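Local coordinates for putative nisin-resistance protein (Streptococcus agalactiae 515, PDB 4Y68), which probably confers resistance to the lantibiotic nisin as a membrane-attached peptidase of the S41 family that recognises and cleaves the peptide, at residues S106-Y111 and I134-G139. Numbering follows the deposited sequence.
Sequences SRYPEY and ISHYSG
Y137 and H136, neighbours on helix 131-147, meet Y108 and P109 in the residues that lead into edge strand 110-113 of the mixed sheet, so the contact joins a sheet margin to a helix packed beside it in the S41 peptidase fold. Y108 and Y137 lose the most surface to the other segment, and Y108 CA and Y137 CA are the nearest CA pair across the two segments, 5.4 Å apart. The Y108 ring works in two ways. One face receives the imidazole of H136 in a T-shaped (edge-to-face) pair: the planes stand at 59°, the centroids are 3.9 Å apart, and H136 ND1 lies 3.1 Å from Y108 CZ, a close approach. At its edge, in plane, the same ring meets Y137 CB, which lies 3.6 Å from Y108 CD1.

Y137 carries its CG anti to the backbone N (chi1 -178°), which extends the phenol past Y108 to P109. There the pyrrolidine lies over one face of the Y137 ring in a CH-pi contact; P109 CG sits 3.6 Å from the Y137 ring centroid and 8° off the normal, so it is nearly centred on the face. The far end of Y137 is fixed separately, its OH hydrogen-bonded to P124 O, while P167 and M168 of helix 165-171 also pack on this buried side chain. K140, one residue beyond the helical segment, hydrogen-bonds through its NZ to P109 O. At the edge of the Y137 ring, near its plane, the backbone R107 O comes within 3.3 Å of Y137 CD2.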
loop_
_atom_site.group_PDB
_atom_site.type_symbol
_atom_site.label_atom_id
_atom_site.label_comp_id
_atom_site.label_asym_id
_atom_site.label_seq_id
_atom_site.Cartn_x
_atom_site.Cartn_y
_atom_site.Cartn_z
ATOM N N SER A 106 -3.833 -3.844 -13.069
ATOM C CA SER A 106 -4.723 -2.996 -12.273
ATOM C C SER A 106 -6.207 -3.205 -12.589
ATOM O O SER A 106 -6.588 -3.425 -13.738
ATOM C CB SER A 106 -4.342 -1.535 -12.470
ATOM O OG SER A 106 -3.002 -1.329 -12.059
ATOM N N ARG A 107 -7.053 -3.131 -11.569
ATOM C CA ARG A 107 -8.477 -3.355 -11.791
ATOM C C ARG A 107 -9.290 -2.231 -11.189
ATOM O O ARG A 107 -8.786 -1.483 -10.360
ATOM C CB ARG A 107 -8.905 -4.697 -11.210
ATOM C CG ARG A 107 -7.805 -5.396 -10.434
ATOM C CD ARG A 107 -7.355 -6.652 -11.139
ATOM N NE ARG A 107 -6.145 -7.226 -10.539
ATOM C CZ ARG A 107 -6.143 -8.277 -9.721
ATOM N NH1 ARG A 107 -7.290 -8.862 -9.392
ATOM N NH2 ARG A 107 -4.995 -8.746 -9.234
ATOM N N TYR A 108 -10.546 -2.095 -11.617
ATOM C CA TYR A 108 -11.425 -1.106 -10.998
ATOM C C TYR A 108 -12.430 -1.729 -10.015
ATOM O O TYR A 108 -12.790 -2.904 -10.127
ATOM C CB TYR A 108 -12.138 -0.298 -12.082
ATOM C CG TYR A 108 -11.155 0.520 -12.887
ATOM C CD1 TYR A 108 -10.377 1.510 -12.284
ATOM C CD2 TYR A 108 -10.975 0.283 -14.247
ATOM C CE1 TYR A 108 -9.447 2.253 -13.023
ATOM C CE2 TYR A 108 -10.063 1.015 -14.992
ATOM C CZ TYR A 108 -9.299 1.997 -14.382
ATOM O OH TYR A 108 -8.388 2.702 -15.145
ATOM N N PRO A 109 -12.865 -0.937 -9.025
ATOM C CA PRO A 109 -13.841 -1.383 -8.024
ATOM C C PRO A 109 -15.137 -1.793 -8.692
ATOM O O PRO A 109 -15.447 -1.296 -9.774
ATOM C CB PRO A 109 -14.060 -0.138 -7.136
ATOM C CG PRO A 109 -12.934 0.743 -7.418
ATOM C CD PRO A 109 -12.546 0.486 -8.862
ATOM N N GLU A 110 -15.872 -2.682 -8.037
ATOM C CA GLU A 110 -17.151 -3.209 -8.507
ATOM C C GLU A 110 -18.058 -3.268 -7.304
ATOM O O GLU A 110 -17.560 -3.393 -6.193
ATOM C CB GLU A 110 -16.997 -4.615 -9.082
ATOM C CG GLU A 110 -17.011 -4.718 -10.582
ATOM C CD GLU A 110 -17.001 -6.168 -11.028
ATOM O OE1 GLU A 110 -16.221 -6.948 -10.429
ATOM O OE2 GLU A 110 -17.778 -6.523 -11.954
ATOM N N TYR A 111 -19.371 -3.185 -7.505
ATOM C CA TYR A 111 -20.311 -3.502 -6.428
ATOM C C TYR A 111 -21.450 -4.376 -6.927
ATOM O O TYR A 111 -21.763 -4.388 -8.115
ATOM C CB TYR A 111 -20.885 -2.233 -5.802
ATOM C CG TYR A 111 -22.100 -1.714 -6.541
ATOM C CD1 TYR A 111 -21.962 -1.021 -7.733
ATOM C CD2 TYR A 111 -23.384 -1.946 -6.064
ATOM C CE1 TYR A 111 -23.056 -0.562 -8.420
ATOM C CE2 TYR A 111 -24.488 -1.479 -6.739
ATOM C CZ TYR A 111 -24.318 -0.788 -7.919
ATOM O OH TYR A 111 -25.411 -0.316 -8.607
ATOM N N ILE A 134 -6.452 6.656 -12.087
ATOM C CA ILE A 134 -6.648 6.641 -10.643
ATOM C C ILE A 134 -7.903 7.405 -10.306
ATOM O O ILE A 134 -8.541 7.102 -9.317
ATOM C CB ILE A 134 -5.453 7.235 -9.842
ATOM C CG1 ILE A 134 -5.314 8.730 -10.097
ATOM C CG2 ILE A 134 -4.160 6.464 -10.118
ATOM C CD1 ILE A 134 -4.236 9.404 -9.234
ATOM N N SER A 135 -8.268 8.381 -11.136
ATOM C CA SER A 135 -9.518 9.120 -10.941
ATOM C C SER A 135 -10.759 8.288 -11.346
ATOM O O SER A 135 -11.840 8.405 -10.753
ATOM C CB SER A 135 -9.483 10.430 -11.732
ATOM O OG SER A 135 -8.346 11.212 -11.371
ATOM N N HIS A 136 -10.600 7.443 -12.355
ATOM C CA HIS A 136 -11.655 6.504 -12.691
ATOM C C HIS A 136 -11.868 5.511 -11.544
ATOM O O HIS A 136 -12.999 5.190 -11.207
ATOM C CB HIS A 136 -11.340 5.770 -13.994
ATOM C CG HIS A 136 -12.324 4.694 -14.320
ATOM N ND1 HIS A 136 -11.950 3.474 -14.839
ATOM C CD2 HIS A 136 -13.669 4.649 -14.177
ATOM C CE1 HIS A 136 -13.026 2.721 -15.002
ATOM N NE2 HIS A 136 -14.081 3.411 -14.608
ATOM N N TYR A 137 -10.786 5.049 -10.918
ATOM C CA TYR A 137 -10.907 4.105 -9.805
ATOM C C TYR A 137 -11.600 4.761 -8.613
ATOM O O TYR A 137 -12.593 4.245 -8.120
ATOM C CB TYR A 137 -9.529 3.570 -9.404
ATOM C CG TYR A 137 -9.489 2.522 -8.278
ATOM C CD1 TYR A 137 -9.809 2.853 -6.959
ATOM C CD2 TYR A 137 -9.055 1.224 -8.536
ATOM C CE1 TYR A 137 -9.733 1.891 -5.934
ATOM C CE2 TYR A 137 -8.962 0.258 -7.525
ATOM C CZ TYR A 137 -9.300 0.599 -6.236
ATOM O OH TYR A 137 -9.213 -0.353 -5.260
ATOM N N SER A 138 -11.087 5.904 -8.160
ATOM C CA SER A 138 -11.687 6.594 -7.019
ATOM C C SER A 138 -13.094 7.099 -7.339
ATOM O O SER A 138 -13.979 7.035 -6.487
ATOM C CB SER A 138 -10.800 7.752 -6.545
ATOM O OG SER A 138 -10.555 8.722 -7.570
ATOM N N GLY A 139 -13.302 7.590 -8.558
ATOM C CA GLY A 139 -14.608 8.109 -8.967
ATOM C C GLY A 139 -15.699 7.059 -8.903
ATOM O O GLY A 139 -16.810 7.300 -8.422
#